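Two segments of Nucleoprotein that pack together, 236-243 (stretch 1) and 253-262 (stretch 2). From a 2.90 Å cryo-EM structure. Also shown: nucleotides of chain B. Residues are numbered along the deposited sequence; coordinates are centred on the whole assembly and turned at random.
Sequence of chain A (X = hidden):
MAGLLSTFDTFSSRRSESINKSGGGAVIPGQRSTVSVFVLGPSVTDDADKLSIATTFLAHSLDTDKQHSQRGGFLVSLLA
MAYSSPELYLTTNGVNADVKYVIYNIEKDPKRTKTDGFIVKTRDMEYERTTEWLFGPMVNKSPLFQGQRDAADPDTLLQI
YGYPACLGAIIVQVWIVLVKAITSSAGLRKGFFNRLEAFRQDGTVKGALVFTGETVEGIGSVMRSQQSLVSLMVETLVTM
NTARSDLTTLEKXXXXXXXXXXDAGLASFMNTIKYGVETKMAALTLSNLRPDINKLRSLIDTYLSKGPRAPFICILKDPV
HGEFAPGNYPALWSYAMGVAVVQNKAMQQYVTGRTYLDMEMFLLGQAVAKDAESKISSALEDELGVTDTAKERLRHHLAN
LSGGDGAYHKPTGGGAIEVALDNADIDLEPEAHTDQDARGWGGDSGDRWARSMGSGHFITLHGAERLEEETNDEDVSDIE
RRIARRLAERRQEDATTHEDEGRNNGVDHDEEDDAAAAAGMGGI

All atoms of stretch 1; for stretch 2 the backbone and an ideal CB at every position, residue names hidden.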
# COMPACT_ATOMS: atom_id res chain seq x y z
N THR A 236 -9.82 -5.52 4.10
CA THR A 236 -10.80 -5.42 2.99
C THR A 236 -10.18 -6.03 1.73
O THR A 236 -10.87 -6.79 1.03
CB THR A 236 -11.13 -3.95 2.70
OG1 THR A 236 -11.60 -3.34 3.90
CG2 THR A 236 -12.16 -3.79 1.60
N LEU A 237 -8.91 -5.71 1.48
CA LEU A 237 -8.17 -6.22 0.29
C LEU A 237 -8.01 -7.74 0.36
O LEU A 237 -8.20 -8.39 -0.68
CB LEU A 237 -6.79 -5.55 0.26
CG LEU A 237 -6.72 -4.21 -0.46
CD1 LEU A 237 -5.35 -3.58 -0.30
CD2 LEU A 237 -7.06 -4.38 -1.94
N VAL A 238 -7.73 -8.29 1.54
CA VAL A 238 -7.46 -9.72 1.65
C VAL A 238 -8.75 -10.52 1.63
O VAL A 238 -8.87 -11.52 0.93
CB VAL A 238 -6.63 -10.00 2.91
CG1 VAL A 238 -6.57 -11.49 3.17
CG2 VAL A 238 -5.24 -9.45 2.74
N THR A 239 -9.74 -10.09 2.41
CA THR A 239 -10.96 -10.87 2.57
C THR A 239 -11.99 -10.61 1.48
O THR A 239 -12.99 -11.32 1.43
CB THR A 239 -11.60 -10.59 3.93
OG1 THR A 239 -11.84 -9.18 4.07
CG2 THR A 239 -10.69 -11.05 5.05
N MET A 240 -11.77 -9.63 0.62
CA MET A 240 -12.64 -9.43 -0.52
C MET A 240 -12.62 -10.66 -1.41
O MET A 240 -11.55 -11.14 -1.80
CB MET A 240 -12.21 -8.20 -1.32
CG MET A 240 -13.14 -7.83 -2.44
SD MET A 240 -12.51 -6.47 -3.42
CE MET A 240 -12.17 -5.25 -2.17
N ASN A 241 -13.81 -11.09 -1.83
CA ASN A 241 -13.96 -12.29 -2.70
C ASN A 241 -13.71 -11.85 -4.15
O ASN A 241 -14.68 -11.75 -4.92
CB ASN A 241 -15.35 -12.92 -2.54
CG ASN A 241 -15.39 -14.37 -2.96
OD1 ASN A 241 -16.27 -15.12 -2.54
ND2 ASN A 241 -14.44 -14.79 -3.78
N THR A 242 -12.43 -11.63 -4.49
CA THR A 242 -11.97 -11.19 -5.83
C THR A 242 -12.32 -12.26 -6.88
O THR A 242 -12.70 -11.87 -8.00
CB THR A 242 -10.48 -10.86 -5.82
OG1 THR A 242 -9.78 -11.96 -5.23
CG2 THR A 242 -10.16 -9.59 -5.06
N ALA A 243 -12.24 -13.54 -6.50
CA ALA A 243 -12.52 -14.65 -7.43
C ALA A 243 -13.95 -14.54 -7.97
O ALA A 243 -14.14 -14.76 -9.18
CB ALA A 243 -12.30 -15.97 -6.73
N UNK A 253 -11.57 -1.32 -8.39
CA UNK A 253 -10.56 -0.28 -8.32
C UNK A 253 -9.75 -0.36 -7.03
O UNK A 253 -8.56 -0.04 -7.02
CB UNK A 253 -11.22 1.10 -8.44
N UNK A 254 -10.39 -0.78 -5.94
CA UNK A 254 -9.69 -1.00 -4.69
C UNK A 254 -8.70 -2.15 -4.84
O UNK A 254 -7.60 -2.11 -4.29
CB UNK A 254 -10.68 -1.28 -3.56
N UNK A 255 -9.06 -3.17 -5.62
CA UNK A 255 -8.12 -4.25 -5.88
C UNK A 255 -6.97 -3.79 -6.76
O UNK A 255 -5.84 -4.26 -6.59
CB UNK A 255 -8.84 -5.43 -6.53
N UNK A 256 -7.22 -2.88 -7.69
CA UNK A 256 -6.14 -2.28 -8.47
C UNK A 256 -5.17 -1.53 -7.55
O UNK A 256 -3.95 -1.75 -7.56
CB UNK A 256 -6.71 -1.34 -9.53
N UNK A 257 -5.72 -0.63 -6.73
CA UNK A 257 -4.90 0.14 -5.80
C UNK A 257 -4.15 -0.79 -4.85
O UNK A 257 -3.01 -0.53 -4.48
CB UNK A 257 -5.77 1.12 -5.01
N UNK A 258 -4.79 -1.89 -4.44
CA UNK A 258 -4.14 -2.81 -3.53
C UNK A 258 -3.05 -3.62 -4.19
O UNK A 258 -2.07 -3.98 -3.53
CB UNK A 258 -5.18 -3.75 -2.91
N UNK A 259 -3.21 -3.93 -5.47
CA UNK A 259 -2.10 -4.46 -6.25
C UNK A 259 -0.94 -3.49 -6.25
O UNK A 259 0.22 -3.91 -6.33
CB UNK A 259 -2.54 -4.76 -7.68
N UNK A 260 -1.22 -2.19 -6.14
CA UNK A 260 -0.13 -1.23 -5.93
C UNK A 260 0.36 -1.18 -4.49
O UNK A 260 1.51 -0.82 -4.25
CB UNK A 260 -0.58 0.17 -6.35
N UNK A 261 -0.50 -1.51 -3.52
CA UNK A 261 -0.11 -1.51 -2.11
C UNK A 261 0.63 -2.77 -1.73
O UNK A 261 1.41 -2.77 -0.77
CB UNK A 261 -1.34 -1.35 -1.22
N UNK A 262 0.43 -3.86 -2.46
CA UNK A 262 1.10 -5.12 -2.16
C UNK A 262 2.61 -4.93 -2.12
O UNK A 262 3.19 -4.28 -2.98
CB UNK A 262 0.73 -6.19 -3.19
P U B 6 5.44 4.38 -12.64
OP1 U B 6 5.26 5.25 -13.81
OP2 U B 6 5.12 4.89 -11.31
O5' U B 6 4.61 3.05 -12.87
C5' U B 6 4.91 2.16 -13.94
C4' U B 6 4.27 0.82 -13.73
O4' U B 6 4.99 0.09 -12.70
C3' U B 6 2.84 0.83 -13.22
O3' U B 6 1.88 1.13 -14.23
C2' U B 6 2.71 -0.55 -12.61
O2' U B 6 2.54 -1.54 -13.61
C1' U B 6 4.09 -0.74 -11.99
N1 U B 6 4.11 -0.38 -10.55
C2 U B 6 3.81 -1.37 -9.63
O2 U B 6 3.55 -2.51 -9.94
N3 U B 6 3.81 -1.00 -8.32
C4 U B 6 4.07 0.25 -7.83
O4 U B 6 4.03 0.43 -6.62
C5 U B 6 4.37 1.23 -8.83
C6 U B 6 4.38 0.89 -10.11

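Position 253 lies in a helix that began earlier in the chain. Its CB has nothing of stretch 1 within 5.5 Å, so stretch 1 sets no preference. The residue is Asn-253, which makes no contact here.

Position 254 points its CB toward stretch 1. The ideal CB is 4.5 Å from Met-240 CE and 5.0 Å from Leu-237 CD2. Both neighbours are apolar, with room for a few more carbons. Val, Ile, Leu or Met would suit. It is Ile-254. Its CG2 lies 3.9 Å from Leu-237 CD2 and 3.9 Å from Met-240 CE, so one methyl touches both side chains.

Position 255 is level with Leu-237; the two CA atoms are 6.5 Å apart. CA-to-CB points sideways, and the ideal CB is 4.6 Å from Thr-242 CG2 and 4.9 Å from Met-240 SD. Apolar groups lie close, but the helix of stretch 1 is ending and the carbonyl of Leu-237 could accept a hydrogen bond. A long flexible side chain is favoured: Met or Leu for the apolar surface, Gln, Lys or Arg to reach the carbonyl. The residue is Gln-255. With chi1 and chi2 both m, its end comes nearer to stretch 1, and NE2 gives a weak hydrogen bond to Leu-237 O at 3.3 Å. NE2 also lies 3.4 Å from Met-240 SD.

Position 256 points away, and many side chains would do. It is Ile-256, which does not touch stretch 1.

Position 257 points sideways, with no atom of stretch 1 near its CB, so many side chains would do. It is Val-257, also without contact.

Position 258 is the most restrictive. An ideal CB would sit 2.2 Å from Leu-237 CD2, a clash, so with this backbone only glycine fits. It is Gly-258. Its bare CA lets Leu-237 CD1 approach to 3.5 Å. The leucine side chain thus sits as a knob among Gly-258, Gln-255, Ile-254 and 261.

Position 259 points sideways, with stretch 1 out of range of its CB. Polar residues are acceptable. It is Asn-259, whose end leads away.

Position 260 is out of reach of stretch 1, but the RNA base is near. An aromatic or polar side chain could meet it. It is Tyr-260; its CD1 is 3.6 Å from N3 of U6, which lies at the ring edge.

Position 261 points toward stretch 1, its ideal CB 4.7 Å from Leu-237 CD1. An aliphatic residue suits. It is Ile-261, whose CD1 packs 4.2 Å from Leu-237 CD1.

Position 262 leaves helical angles, and its ideal CB has no stretch 1 atom within 5.5 Å, so stretch 1 sets no preference. It is Arg-262, which makes no contact.

Stretch 2, residues 253-262: NIQIVGNYIR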
# COMPACT_ATOMS: atom_id res chain seq x y z
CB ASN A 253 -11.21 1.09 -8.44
CG ASN A 253 -11.77 1.33 -9.80
OD1 ASN A 253 -11.22 0.88 -10.80
ND2 ASN A 253 -12.88 2.04 -9.86
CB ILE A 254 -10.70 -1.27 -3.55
CG1 ILE A 254 -11.31 0.04 -3.08
CG2 ILE A 254 -10.05 -1.98 -2.40
CD1 ILE A 254 -12.54 -0.14 -2.25
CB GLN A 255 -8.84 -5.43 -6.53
CG GLN A 255 -9.69 -6.21 -5.58
CD GLN A 255 -8.89 -6.89 -4.50
OE1 GLN A 255 -8.09 -7.78 -4.77
NE2 GLN A 255 -9.12 -6.49 -3.26
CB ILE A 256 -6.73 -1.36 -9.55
CG1 ILE A 256 -7.52 -2.18 -10.57
CG2 ILE A 256 -5.65 -0.55 -10.23
CD1 ILE A 256 -8.47 -1.38 -11.39
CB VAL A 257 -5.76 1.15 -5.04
CG1 VAL A 257 -4.96 1.79 -3.96
CG2 VAL A 257 -6.29 2.21 -5.97
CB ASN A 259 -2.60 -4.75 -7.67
CG ASN A 259 -1.48 -4.87 -8.68
OD1 ASN A 259 -0.83 -5.92 -8.79
ND2 ASN A 259 -1.26 -3.81 -9.44
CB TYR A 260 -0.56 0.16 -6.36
CG TYR A 260 -0.64 0.32 -7.84
CD1 TYR A 260 0.49 0.34 -8.62
CD2 TYR A 260 -1.87 0.44 -8.47
CE1 TYR A 260 0.42 0.48 -9.98
CE2 TYR A 260 -1.95 0.57 -9.82
CZ TYR A 260 -0.81 0.60 -10.57
OH TYR A 260 -0.91 0.74 -11.92
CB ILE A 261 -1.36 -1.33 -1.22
CG1 ILE A 261 -2.05 -0.01 -1.52
CG2 ILE A 261 -1.01 -1.37 0.24
CD1 ILE A 261 -3.39 0.11 -0.87
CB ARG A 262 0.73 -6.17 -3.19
CG ARG A 262 -0.63 -6.77 -3.02
CD ARG A 262 -0.97 -7.60 -4.22
NE ARG A 262 -2.20 -8.36 -4.07
CZ ARG A 262 -2.54 -9.35 -4.88
NH1 ARG A 262 -1.74 -9.70 -5.87
NH2 ARG A 262 -3.67 -10.01 -4.70
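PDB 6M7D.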